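Local coordinates for thioredoxin-like protein (Klebsiella pneumoniae subsp. pneumoniae MGH 78578, PDB 3TY1), which probably binds carbohydrate, having the supersandwich fold of the galactose mutarotase (aldose 1-epimerase) clan, though its substrate and any catalytic activity remain unestablished, at residues Arg162-Glu167 with Asp174-Thr179; Val195-Ala200 with Gly340-Phe345; Gly78-Trp83 with Phe214-Leu219. One frame throughout, in Å; residues are numbered along the deposited sequence.

How the contacts relate
Contacts 1 and 2 lie in one large antiparallel sheet, their centres 9 Å apart, because strands 173-183 and 189-198 follow each other in the chain and pair side by side; 159-169, 173-183, 189-198 and 342-352 are therefore consecutive strands there. Contact 1 is a local hairpin and closes before contact 2 opens, whereas contact 2 brings in a strand 140 residues further on. Contact 3 lies across the chain's centre, about 29 Å from contact 1 and 33 Å from contact 2, centre to centre. It encloses contact 1 along the sequence and interleaves with contact 2, so distant parts of the chain are woven into one supersandwich.

Contact 1 (Arg162-Glu167 with Asp174-Thr179); sequences RGLVKE and DLQTLT
Gly163 O takes two hydrogen bonds from Thr179: the backbone N reaches it from above the carbonyl plane, while OG1, 2.8 Å from Gly163 O, lies in that plane on a lone pair. The hydroxyl gets there because OG1 sits between the backbone N and the carbonyl carbon of Thr179 (chi1 69°). Val165 and Thr177 form the straightest pair; Val165 N to Thr177 O measures 3.0 Å, with 174° at the hydrogen. Glu167 N meets Leu175 O at 2.7 Å, nearly along the C=O axis.

On the face of Leu164, Lys166, Gln176 and Leu178, the extended Lys166 chain runs alongside Gln176, bringing CE to 3.6 Å from Gln176 OE1. Leu164 crosses the same glutamine obliquely, and Leu164 CB lies 4.2 Å from Leu178 CD1. The amide is held by Gln176 NE2 donating to Asp174 OD1 at 3.0 Å, in the amide plane; Asp174 OD1 is also bound to Ser168 OG. One water joins Gln176 NE2 to Lys166 NZ.

On the other face a water links Val165 O, Glu167 OE2 and Thr177 OG1, standing 2.7 Å from Thr177 OG1. The buried Glu167 carboxylate also accepts from the backbone N of Tyr119 and Glu120, which should help stabilise its charge. At the far end Arg162 forms salt bridges with Glu148, Glu150 and Glu180. Strand axes at 167° and alternating hydrogen-bonded and non-hydrogen-bonded pairs identify an antiparallel beta hairpin, strands 159-169 and 173-183, within the large sheet of the supersandwich.

Contact 2 (Val195-Ala200 with Gly340-Phe345); sequences VLTNHA and GASAQF
Thr197 and Ser342 meet hydroxyl to hydroxyl on one face of the sheet, Thr197 OG1 and Ser342 OG being hydrogen-bonded at 2.7 Å. In both residues the oxygen stands anti to the carbonyl carbon and beside the backbone N (chi1 -57° in Thr197, -72° in Ser342). Since the two are a non-hydrogen-bonded antiparallel pair, with CA atoms 4.3 Å apart, these matching torsions bring the tips together. The other Thr197 branch, CG2, lies over the backbone, 3.6 Å from Ala341 O. Next along this face, Val195 CG1, anti to its backbone N, packs 3.8 Å from Ser342 CB, so the serine is flanked by a methyl as well as a hydroxyl.

On the face of Leu196 and Ala343 the contacts between the segments are apolar. Leu196 CB approaches the Phe345 ring at its edge, in the ring plane and not over a face, and comes within 3.9 Å of Phe345 CE2; the same CB faces Ala343 CB.

Backbone bonds set this register. Leu196 N donates to Ala343 O nearly along the C=O axis, and Ala343 N returns a bond to Leu196 O at 2.8 Å. Beyond the regular pairing, Asn198 N reaches Ala341 O with 170° at the hydrogen, while the bond from Gly340 N to Asn198 O is weak. Asn198 OD1 then accepts from Ala200 N at 3.0 Å, an Asx turn that bends the chain out of the strand; Asn198 ND2 donates to Leu337 O and Tyr202 O.

Strand 189-198 lies between 342-352 and 173-183, Thr197 being backbone-bonded to Gln176 of the latter, while Tyr206 of strand 204-214 and Leu337 of strand 335-337 pack against the face carrying Leu196 and Ala343.

Contact 3 (Gly78-Trp83 with Phe214-Leu219); sequences GSRMGW and FGTPIL
This contact joins strand 79-81, outermost within this chain in an antiparallel sheet, to the loop after strand 204-214 in the supersandwich. Ser79 OG lies 3.6 Å from CG of Pro217, which follows a cis peptide bond. Arg80 makes the side-chain hydrogen bonds. Its CG occupies the crowded position between backbone N and carbonyl carbon (chi1 72°), and the chain then extends to NE, so the guanidinium grips Thr216 O side-on with two nitrogens. Arg80 NE is 2.8 Å from Thr216 O, nearly along the C=O axis, and Arg80 NH2 is 3.0 Å from the same oxygen, on a lone pair. Arg80 NH1 makes a salt bridge to Asp84, which probably helps fix the group's rotation.

Selenomethionine Met81 runs alongside Phe214, and its SE meets the ring edge 5.3 Å from the centroid, 86° off the normal: a Met-aromatic contact. A water accepting from Gly82 N lies within hydrogen-bonding distance of Arg80 O and Gly215 O, with more acceptors in reach than protons. The Trp83 ring leads away, meeting Phe170 of the third subunit edge-to-face. A hydrogen bond joins the backbones, Gly215 N to Gly82 O, 2.7 Å long, its donor above the carbonyl plane.

Contact 1 (Arg162-Glu167 with Asp174-Thr179)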
ATOM      1  N   ARG A 162      22.835 -13.360  -2.323  1.00 28.12           N
ATOM      2  CA  ARG A 162      21.826 -13.597  -3.366  1.00 28.72           C
ATOM      3  C   ARG A 162      20.446 -13.209  -2.872  1.00 27.92           C
ATOM      4  O   ARG A 162      20.124 -13.422  -1.712  1.00 29.17           O
ATOM      5  CB  ARG A 162      21.774 -15.085  -3.780  1.00 28.25           C
ATOM      6  CG  ARG A 162      22.965 -15.566  -4.534  1.00 40.31           C
ATOM      7  CD  ARG A 162      22.844 -17.035  -4.962  1.00 42.15           C
ATOM      8  NE  ARG A 162      23.019 -17.924  -3.835  1.00 39.93           N
ATOM      9  CZ  ARG A 162      24.191 -18.300  -3.327  1.00 37.00           C
ATOM     10  NH1 ARG A 162      25.352 -17.887  -3.847  1.00 40.86           N
ATOM     11  NH2 ARG A 162      24.197 -19.105  -2.273  1.00 42.80           N
ATOM     12  N   GLY A 163      19.639 -12.653  -3.779  1.00 27.94           N
ATOM     13  CA  GLY A 163      18.261 -12.281  -3.503  1.00 29.29           C
ATOM     14  C   GLY A 163      17.353 -12.468  -4.703  1.00 31.00           C
ATOM     15  O   GLY A 163      17.597 -11.849  -5.732  1.00 29.91           O
ATOM     16  N   LEU A 164      16.325 -13.313  -4.568  1.00 29.19           N
ATOM     17  CA  LEU A 164      15.351 -13.576  -5.649  1.00 30.25           C
ATOM     18  C   LEU A 164      14.229 -12.539  -5.560  1.00 30.03           C
ATOM     19  O   LEU A 164      13.526 -12.480  -4.554  1.00 32.78           O
ATOM     20  CB  LEU A 164      14.748 -14.959  -5.497  1.00 31.63           C
ATOM     21  CG  LEU A 164      13.766 -15.470  -6.568  1.00 33.62           C
ATOM     22  CD1 LEU A 164      14.444 -15.458  -7.903  1.00 31.16           C
ATOM     23  CD2 LEU A 164      13.218 -16.890  -6.188  1.00 35.41           C
ATOM     24  N   VAL A 165      14.082 -11.735  -6.601  1.00 31.23           N
ATOM     25  CA  VAL A 165      13.085 -10.662  -6.709  1.00 30.07           C
ATOM     26  C   VAL A 165      12.117 -11.043  -7.825  1.00 32.00           C
ATOM     27  O   VAL A 165      12.496 -11.205  -8.991  1.00 32.13           O
ATOM     28  CB  VAL A 165      13.775  -9.347  -6.988  1.00 29.92           C
ATOM     29  CG1 VAL A 165      12.752  -8.222  -7.057  1.00 30.19           C
ATOM     30  CG2 VAL A 165      14.790  -9.045  -5.880  1.00 29.63           C
ATOM     31  N   LYS A 166      10.863 -11.239  -7.464  1.00 30.19           N
ATOM     32  CA  LYS A 166       9.881 -11.795  -8.374  1.00 31.26           C
ATOM     33  C   LYS A 166       8.905 -10.773  -8.901  1.00 34.03           C
ATOM     34  O   LYS A 166       8.456  -9.888  -8.159  1.00 32.49           O
ATOM     35  CB  LYS A 166       9.090 -12.895  -7.690  1.00 33.49           C
ATOM     36  CG  LYS A 166       9.883 -14.085  -7.182  1.00 36.56           C
ATOM     37  CD  LYS A 166       8.865 -15.130  -6.649  1.00 41.36           C
ATOM     38  CE  LYS A 166       9.475 -16.460  -6.286  1.00 47.65           C
ATOM     39  NZ  LYS A 166       8.382 -17.400  -5.852  1.00 47.73           N
ATOM     40  N   GLU A 167       8.563 -10.915 -10.181  1.00 35.43           N
ATOM     41  CA  GLU A 167       7.566 -10.093 -10.852  1.00 36.48           C
ATOM     42  C   GLU A 167       6.610 -11.105 -11.508  1.00 37.99           C
ATOM     43  O   GLU A 167       6.687 -11.320 -12.710  1.00 39.39           O
ATOM     44  CB  GLU A 167       8.218  -9.160 -11.889  1.00 34.18           C
ATOM     45  CG  GLU A 167       9.229  -8.131 -11.256  1.00 40.68           C
ATOM     46  CD  GLU A 167       9.931  -7.254 -12.281  1.00 42.29           C
ATOM     47  OE1 GLU A 167       9.261  -6.401 -12.896  1.00 42.69           O
ATOM     48  OE2 GLU A 167      11.168  -7.382 -12.462  1.00 37.20           O
ATOM     49  N   ASP A 174       5.775 -13.900 -15.562  1.00 41.96           N
ATOM     50  CA  ASP A 174       6.462 -14.568 -14.456  1.00 40.71           C
ATOM     51  C   ASP A 174       7.953 -14.408 -14.699  1.00 38.39           C
ATOM     52  O   ASP A 174       8.673 -15.337 -15.112  1.00 43.94           O
ATOM     53  CB  ASP A 174       6.033 -16.037 -14.235  1.00 43.00           C
ATOM     54  CG  ASP A 174       6.442 -16.565 -12.831  1.00 49.85           C
ATOM     55  OD1 ASP A 174       7.016 -15.772 -12.019  1.00 46.60           O
ATOM     56  OD2 ASP A 174       6.176 -17.757 -12.519  1.00 43.06           O
ATOM     57  N   LEU A 175       8.394 -13.177 -14.504  1.00 36.39           N
ATOM     58  CA  LEU A 175       9.785 -12.814 -14.604  1.00 35.87           C
ATOM     59  C   LEU A 175      10.351 -12.813 -13.197  1.00 38.87           C
ATOM     60  O   LEU A 175       9.723 -12.277 -12.266  1.00 38.72           O
ATOM     61  CB  LEU A 175       9.920 -11.440 -15.240  1.00 39.02           C
ATOM     62  CG  LEU A 175       9.604 -11.269 -16.730  1.00 42.27           C
ATOM     63  CD1 LEU A 175       9.829  -9.814 -17.037  1.00 38.22           C
ATOM     64  CD2 LEU A 175      10.451 -12.182 -17.632  1.00 35.83           C
ATOM     65  N   GLN A 176      11.520 -13.427 -13.024  1.00 34.59           N
ATOM     66  CA  GLN A 176      12.167 -13.469 -11.723  1.00 34.72           C
ATOM     67  C   GLN A 176      13.670 -13.272 -11.900  1.00 35.98           C
ATOM     68  O   GLN A 176      14.272 -13.890 -12.764  1.00 37.25           O
ATOM     69  CB  GLN A 176      11.899 -14.811 -11.026  1.00 33.78           C
ATOM     70  CG  GLN A 176      10.430 -15.248 -10.991  1.00 40.54           C
ATOM     71  CD  GLN A 176      10.200 -16.527 -10.186  1.00 45.48           C
ATOM     72  OE1 GLN A 176      11.084 -17.003  -9.489  1.00 41.17           O
ATOM     73  NE2 GLN A 176       9.008 -17.054 -10.255  1.00 41.07           N
ATOM     74  N   THR A 177      14.267 -12.453 -11.050  1.00 35.28           N
ATOM     75  CA  THR A 177      15.689 -12.162 -11.111  1.00 34.59           C
ATOM     76  C   THR A 177      16.399 -12.629  -9.861  1.00 33.85           C
ATOM     77  O   THR A 177      16.053 -12.189  -8.769  1.00 31.17           O
ATOM     78  CB  THR A 177      15.918 -10.656 -11.260  1.00 34.52           C
ATOM     79  OG1 THR A 177      15.229 -10.223 -12.429  1.00 33.54           O
ATOM     80  CG2 THR A 177      17.428 -10.365 -11.400  1.00 30.24           C
ATOM     81  N   LEU A 178      17.344 -13.554 -10.023  1.00 32.89           N
ATOM     82  CA  LEU A 178      18.189 -13.977  -8.917  1.00 31.81           C
ATOM     83  C   LEU A 178      19.342 -13.012  -8.953  1.00 31.94           C
ATOM     84  O   LEU A 178      20.259 -13.152  -9.773  1.00 30.36           O
ATOM     85  CB  LEU A 178      18.645 -15.432  -9.030  1.00 31.44           C
ATOM     86  CG  LEU A 178      19.496 -15.981  -7.860  1.00 39.08           C
ATOM     87  CD1 LEU A 178      18.783 -15.820  -6.511  1.00 34.88           C
ATOM     88  CD2 LEU A 178      19.880 -17.478  -8.099  1.00 43.75           C
ATOM     89  N   THR A 179      19.286 -12.005  -8.076  1.00 29.20           N
ATOM     90  CA  THR A 179      20.362 -11.023  -7.964  1.00 29.19           C
ATOM     91  C   THR A 179      21.519 -11.630  -7.177  1.00 30.98           C
ATOM     92  O   THR A 179      21.298 -12.484  -6.295  1.00 30.17           O
ATOM     93  CB  THR A 179      19.936  -9.716  -7.280  1.00 28.67           C
ATOM     94  OG1 THR A 179      19.678  -9.970  -5.906  1.00 30.60           O
ATOM     95  CG2 THR A 179      18.705  -9.045  -7.939  1.00 31.79           C
TER
HETATM   96  O   HOH W   1      12.746  -9.536 -11.495  1.00 48.07           O
HETATM   97  O   HOH W   2       8.030 -19.162  -8.430  1.00 45.86           O

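Contact 2 (Val195-Ala200 with Gly340-Phe345)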
ATOM      1  N   VAL A 195      20.796 -12.861 -12.732  1.00 32.89           N
ATOM      2  CA  VAL A 195      20.216 -13.712 -13.760  1.00 33.10           C
ATOM      3  C   VAL A 195      18.689 -13.521 -13.781  1.00 34.54           C
ATOM      4  O   VAL A 195      18.004 -13.860 -12.828  1.00 35.79           O
ATOM      5  CB  VAL A 195      20.536 -15.225 -13.557  1.00 33.90           C
ATOM      6  CG1 VAL A 195      19.958 -16.052 -14.733  1.00 34.97           C
ATOM      7  CG2 VAL A 195      22.050 -15.479 -13.401  1.00 31.53           C
ATOM      8  N   LEU A 196      18.180 -12.938 -14.856  1.00 34.27           N
ATOM      9  CA  LEU A 196      16.744 -12.787 -15.079  1.00 35.84           C
ATOM     10  C   LEU A 196      16.285 -14.059 -15.780  1.00 39.57           C
ATOM     11  O   LEU A 196      16.927 -14.483 -16.769  1.00 39.06           O
ATOM     12  CB  LEU A 196      16.476 -11.597 -15.991  1.00 38.03           C
ATOM     13  CG  LEU A 196      15.049 -11.384 -16.510  1.00 36.15           C
ATOM     14  CD1 LEU A 196      14.117 -10.988 -15.396  1.00 36.66           C
ATOM     15  CD2 LEU A 196      15.059 -10.356 -17.595  1.00 36.78           C
ATOM     16  N   THR A 197      15.216 -14.667 -15.283  1.00 37.09           N
ATOM     17  CA  THR A 197      14.629 -15.840 -15.924  1.00 38.07           C
ATOM     18  C   THR A 197      13.144 -15.642 -16.174  1.00 41.20           C
ATOM     19  O   THR A 197      12.397 -15.153 -15.314  1.00 39.02           O
ATOM     20  CB  THR A 197      14.852 -17.126 -15.114  1.00 38.09           C
ATOM     21  OG1 THR A 197      16.251 -17.309 -14.922  1.00 40.36           O
ATOM     22  CG2 THR A 197      14.311 -18.348 -15.823  1.00 42.13           C
ATOM     23  N   ASN A 198      12.722 -16.021 -17.380  1.00 41.05           N
ATOM     24  CA  ASN A 198      11.311 -16.003 -17.734  1.00 41.51           C
ATOM     25  C   ASN A 198      10.753 -17.380 -17.401  1.00 43.41           C
ATOM     26  O   ASN A 198      11.025 -18.351 -18.104  1.00 43.19           O
ATOM     27  CB  ASN A 198      11.115 -15.674 -19.208  1.00 40.62           C
ATOM     28  CG  ASN A 198       9.671 -15.718 -19.624  1.00 39.52           C
ATOM     29  OD1 ASN A 198       8.783 -15.817 -18.790  1.00 43.32           O
ATOM     30  ND2 ASN A 198       9.422 -15.591 -20.911  1.00 40.43           N
ATOM     31  N   HIS A 199      10.004 -17.460 -16.302  1.00 44.34           N
ATOM     32  CA  HIS A 199       9.414 -18.734 -15.861  1.00 47.24           C
ATOM     33  C   HIS A 199       8.093 -19.048 -16.540  1.00 46.44           C
ATOM     34  O   HIS A 199       7.502 -20.085 -16.263  1.00 52.00           O
ATOM     35  CB  HIS A 199       9.221 -18.733 -14.335  1.00 48.69           C
ATOM     36  CG  HIS A 199      10.496 -18.777 -13.552  1.00 46.04           C
ATOM     37  ND1 HIS A 199      10.890 -19.891 -12.847  1.00 48.30           N
ATOM     38  CD2 HIS A 199      11.443 -17.839 -13.329  1.00 43.89           C
ATOM     39  CE1 HIS A 199      12.044 -19.650 -12.249  1.00 52.09           C
ATOM     40  NE2 HIS A 199      12.403 -18.411 -12.522  1.00 43.83           N
ATOM     41  N   ALA A 200       7.622 -18.170 -17.421  1.00 45.26           N
ATOM     42  CA  ALA A 200       6.341 -18.357 -18.098  1.00 47.94           C
ATOM     43  C   ALA A 200       6.518 -19.255 -19.316  1.00 49.45           C
ATOM     44  O   ALA A 200       7.638 -19.571 -19.706  1.00 50.61           O
ATOM     45  CB  ALA A 200       5.779 -17.018 -18.504  1.00 44.85           C
ATOM     46  N   GLY A 340      11.226 -19.965 -20.467  1.00 47.69           N
ATOM     47  CA  GLY A 340      12.268 -20.716 -19.776  1.00 47.26           C
ATOM     48  C   GLY A 340      13.681 -20.167 -19.937  1.00 47.62           C
ATOM     49  O   GLY A 340      14.596 -20.709 -19.354  1.00 47.09           O
ATOM     50  N   ALA A 341      13.873 -19.101 -20.708  1.00 46.15           N
ATOM     51  CA  ALA A 341      15.218 -18.612 -20.994  1.00 44.25           C
ATOM     52  C   ALA A 341      15.666 -17.616 -19.912  1.00 43.65           C
ATOM     53  O   ALA A 341      14.852 -17.077 -19.140  1.00 42.35           O
ATOM     54  CB  ALA A 341      15.260 -17.964 -22.343  1.00 45.86           C
ATOM     55  N   SER A 342      16.978 -17.413 -19.869  1.00 42.69           N
ATOM     56  CA  SER A 342      17.628 -16.539 -18.930  1.00 41.56           C
ATOM     57  C   SER A 342      18.479 -15.482 -19.631  1.00 41.81           C
ATOM     58  O   SER A 342      18.964 -15.691 -20.724  1.00 41.45           O
ATOM     59  CB  SER A 342      18.505 -17.376 -18.001  1.00 39.48           C
ATOM     60  OG  SER A 342      17.700 -18.117 -17.112  1.00 43.01           O
ATOM     61  N   ALA A 343      18.619 -14.324 -18.988  1.00 40.38           N
ATOM     62  CA  ALA A 343      19.490 -13.254 -19.425  1.00 37.81           C
ATOM     63  C   ALA A 343      20.400 -12.950 -18.237  1.00 37.72           C
ATOM     64  O   ALA A 343      19.896 -12.782 -17.110  1.00 34.21           O
ATOM     65  CB  ALA A 343      18.677 -12.044 -19.762  1.00 37.02           C
ATOM     66  N   GLN A 344      21.707 -12.848 -18.487  1.00 35.65           N
ATOM     67  CA  GLN A 344      22.697 -12.548 -17.452  1.00 33.57           C
ATOM     68  C   GLN A 344      23.120 -11.098 -17.489  1.00 33.14           C
ATOM     69  O   GLN A 344      23.121 -10.469 -18.540  1.00 34.76           O
ATOM     70  CB  GLN A 344      23.942 -13.452 -17.612  1.00 35.95           C
ATOM     71  CG  GLN A 344      23.679 -14.957 -17.446  1.00 43.59           C
ATOM     72  CD  GLN A 344      23.016 -15.622 -18.660  1.00 52.75           C
ATOM     73  OE1 GLN A 344      23.116 -15.123 -19.789  1.00 53.40           O
ATOM     74  NE2 GLN A 344      22.322 -16.751 -18.424  1.00 47.89           N
ATOM     75  N   PHE A 345      23.482 -10.569 -16.317  1.00 32.32           N
ATOM     76  CA  PHE A 345      23.970  -9.202 -16.148  1.00 31.72           C
ATOM     77  C   PHE A 345      25.185  -9.260 -15.205  1.00 31.45           C
ATOM     78  O   PHE A 345      25.045  -9.496 -14.002  1.00 33.27           O
ATOM     79  CB  PHE A 345      22.830  -8.295 -15.636  1.00 31.43           C
ATOM     80  CG  PHE A 345      21.618  -8.340 -16.542  1.00 31.95           C
ATOM     81  CD1 PHE A 345      21.585  -7.609 -17.716  1.00 34.02           C
ATOM     82  CD2 PHE A 345      20.549  -9.183 -16.254  1.00 34.22           C
ATOM     83  CE1 PHE A 345      20.499  -7.702 -18.597  1.00 37.29           C
ATOM     84  CE2 PHE A 345      19.442  -9.271 -17.118  1.00 37.83           C
ATOM     85  CZ  PHE A 345      19.427  -8.531 -18.291  1.00 37.85           C
TER

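Contact 3 (Gly78-Trp83 with Phe214-Leu219)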
ATOM      1  N   GLY A  78      38.513   5.887   2.353  1.00 34.69           N
ATOM      2  CA  GLY A  78      38.389   7.344   2.442  1.00 35.62           C
ATOM      3  C   GLY A  78      37.386   7.956   1.473  1.00 36.92           C
ATOM      4  O   GLY A  78      37.399   9.154   1.245  1.00 37.01           O
ATOM      5  N   SER A  79      36.499   7.146   0.905  1.00 34.32           N
ATOM      6  CA  SER A  79      35.550   7.637  -0.088  1.00 33.43           C
ATOM      7  C   SER A  79      34.257   6.826   0.022  1.00 32.50           C
ATOM      8  O   SER A  79      34.047   6.058   0.986  1.00 30.21           O
ATOM      9  CB  SER A  79      36.190   7.552  -1.495  1.00 33.22           C
ATOM     10  OG  SER A  79      35.377   8.114  -2.529  1.00 30.82           O
ATOM     11  N   ARG A  80      33.386   7.007  -0.956  1.00 32.42           N
ATOM     12  CA  ARG A  80      32.128   6.268  -0.999  1.00 31.96           C
ATOM     13  C   ARG A  80      31.521   6.311  -2.360  1.00 31.36           C
ATOM     14  O   ARG A  80      31.814   7.214  -3.136  1.00 31.19           O
ATOM     15  CB  ARG A  80      31.088   6.849  -0.033  1.00 33.79           C
ATOM     16  CG  ARG A  80      30.504   8.167  -0.446  1.00 38.90           C
ATOM     17  CD  ARG A  80      29.199   8.536   0.278  1.00 43.79           C
ATOM     18  NE  ARG A  80      28.738   9.785  -0.348  1.00 45.83           N
ATOM     19  CZ  ARG A  80      27.628  10.465  -0.043  1.00 46.75           C
ATOM     20  NH1 ARG A  80      26.771  10.028   0.869  1.00 42.95           N
ATOM     21  NH2 ARG A  80      27.370  11.591  -0.694  1.00 43.88           N
HETATM   22  N   MSE A  81      30.643   5.340  -2.616  1.00 27.89           N
HETATM   23  CA  MSE A  81      29.761   5.364  -3.754  1.00 27.44           C
HETATM   24  C   MSE A  81      28.383   5.602  -3.143  1.00 27.13           C
HETATM   25  O   MSE A  81      27.881   4.796  -2.341  1.00 24.62           O
HETATM   26  CB  MSE A  81      29.758   4.039  -4.532  1.00 28.03           C
HETATM   27  CG  MSE A  81      31.122   3.558  -5.042  1.00 34.08           C
HETATM   28 SE   MSE A  81      30.816   1.918  -6.095  0.75 28.03          SE
HETATM   29  CE  MSE A  81      32.662   1.504  -6.186  1.00 38.11           C
ATOM     30  N   GLY A  82      27.775   6.712  -3.501  1.00 28.60           N
ATOM     31  CA  GLY A  82      26.447   7.033  -2.996  1.00 29.42           C
ATOM     32  C   GLY A  82      26.234   8.511  -3.030  1.00 28.02           C
ATOM     33  O   GLY A  82      27.133   9.298  -3.467  1.00 28.45           O
ATOM     34  N   TRP A  83      25.070   8.903  -2.530  1.00 28.43           N
ATOM     35  CA  TRP A  83      24.657  10.312  -2.527  1.00 29.50           C
ATOM     36  C   TRP A  83      23.661  10.567  -1.419  1.00 30.09           C
ATOM     37  O   TRP A  83      23.167   9.634  -0.801  1.00 28.29           O
ATOM     38  CB  TRP A  83      24.058  10.690  -3.885  1.00 26.82           C
ATOM     39  CG  TRP A  83      22.761   9.942  -4.267  1.00 24.05           C
ATOM     40  CD1 TRP A  83      22.619   8.629  -4.533  1.00 28.26           C
ATOM     41  CD2 TRP A  83      21.464  10.544  -4.477  1.00 27.57           C
ATOM     42  NE1 TRP A  83      21.306   8.348  -4.853  1.00 25.61           N
ATOM     43  CE2 TRP A  83      20.579   9.512  -4.822  1.00 29.70           C
ATOM     44  CE3 TRP A  83      20.975  11.867  -4.376  1.00 29.68           C
ATOM     45  CZ2 TRP A  83      19.198   9.744  -5.081  1.00 28.58           C
ATOM     46  CZ3 TRP A  83      19.625  12.108  -4.618  1.00 28.02           C
ATOM     47  CH2 TRP A  83      18.746  11.048  -4.982  1.00 27.97           C
ATOM     48  N   PHE A 214      26.388   8.426  -7.992  1.00 28.52           N
ATOM     49  CA  PHE A 214      27.629   8.820  -7.301  1.00 29.98           C
ATOM     50  C   PHE A 214      27.551  10.306  -6.997  1.00 29.46           C
ATOM     51  O   PHE A 214      27.257  11.102  -7.881  1.00 27.92           O
ATOM     52  CB  PHE A 214      28.869   8.538  -8.187  1.00 28.03           C
ATOM     53  CG  PHE A 214      28.939   7.124  -8.686  1.00 32.54           C
ATOM     54  CD1 PHE A 214      29.504   6.115  -7.915  1.00 29.62           C
ATOM     55  CD2 PHE A 214      28.372   6.785  -9.909  1.00 35.65           C
ATOM     56  CE1 PHE A 214      29.546   4.785  -8.382  1.00 33.77           C
ATOM     57  CE2 PHE A 214      28.384   5.484 -10.357  1.00 29.49           C
ATOM     58  CZ  PHE A 214      29.001   4.463  -9.595  1.00 29.18           C
ATOM     59  N   GLY A 215      27.764  10.662  -5.733  1.00 30.01           N
ATOM     60  CA  GLY A 215      27.768  12.067  -5.311  1.00 32.54           C
ATOM     61  C   GLY A 215      29.133  12.367  -4.729  1.00 32.16           C
ATOM     62  O   GLY A 215      30.164  11.732  -5.116  1.00 32.20           O
ATOM     63  N   THR A 216      29.172  13.320  -3.802  1.00 33.27           N
ATOM     64  CA  THR A 216      30.427  13.653  -3.126  1.00 35.72           C
ATOM     65  C   THR A 216      30.931  12.420  -2.339  1.00 33.50           C
ATOM     66  O   THR A 216      30.121  11.613  -1.903  1.00 34.41           O
ATOM     67  CB  THR A 216      30.274  14.875  -2.174  1.00 39.37           C
ATOM     68  OG1 THR A 216      29.315  14.569  -1.164  1.00 40.15           O
ATOM     69  CG2 THR A 216      29.816  16.104  -2.936  1.00 47.45           C
ATOM     70  N   PRO A 217      32.252  12.278  -2.133  1.00 34.07           N
ATOM     71  CA  PRO A 217      33.385  13.134  -2.499  1.00 36.64           C
ATOM     72  C   PRO A 217      33.944  12.940  -3.892  1.00 37.09           C
ATOM     73  O   PRO A 217      34.941  13.582  -4.228  1.00 40.61           O
ATOM     74  CB  PRO A 217      34.460  12.721  -1.500  1.00 39.70           C
ATOM     75  CG  PRO A 217      34.167  11.257  -1.236  1.00 36.56           C
ATOM     76  CD  PRO A 217      32.696  11.067  -1.395  1.00 34.59           C
ATOM     77  N   ILE A 218      33.372  12.037  -4.686  1.00 33.18           N
ATOM     78  CA  ILE A 218      33.845  11.829  -6.069  1.00 35.53           C
ATOM     79  C   ILE A 218      33.374  12.961  -6.955  1.00 35.90           C
ATOM     80  O   ILE A 218      34.169  13.584  -7.652  1.00 35.55           O
ATOM     81  CB  ILE A 218      33.397  10.492  -6.644  1.00 34.83           C
ATOM     82  CG1 ILE A 218      33.930   9.334  -5.774  1.00 36.15           C
ATOM     83  CG2 ILE A 218      33.914  10.354  -8.057  1.00 37.09           C
ATOM     84  CD1 ILE A 218      33.422   7.946  -6.177  1.00 33.49           C
ATOM     85  N   LEU A 219      32.075  13.238  -6.913  1.00 34.28           N
ATOM     86  CA  LEU A 219      31.470  14.296  -7.715  1.00 32.32           C
ATOM     87  C   LEU A 219      31.788  15.624  -7.056  1.00 33.01           C
ATOM     88  O   LEU A 219      31.719  15.750  -5.840  1.00 34.78           O
ATOM     89  CB  LEU A 219      29.951  14.117  -7.856  1.00 31.12           C
ATOM     90  CG  LEU A 219      29.242  15.038  -8.824  1.00 32.71           C
ATOM     91  CD1 LEU A 219      29.703  14.802 -10.253  1.00 33.42           C
ATOM     92  CD2 LEU A 219      27.712  14.802  -8.702  1.00 29.68           C
TER
HETATM   93  O   HOH W   3      29.954   8.645  -4.727  1.00 33.46           O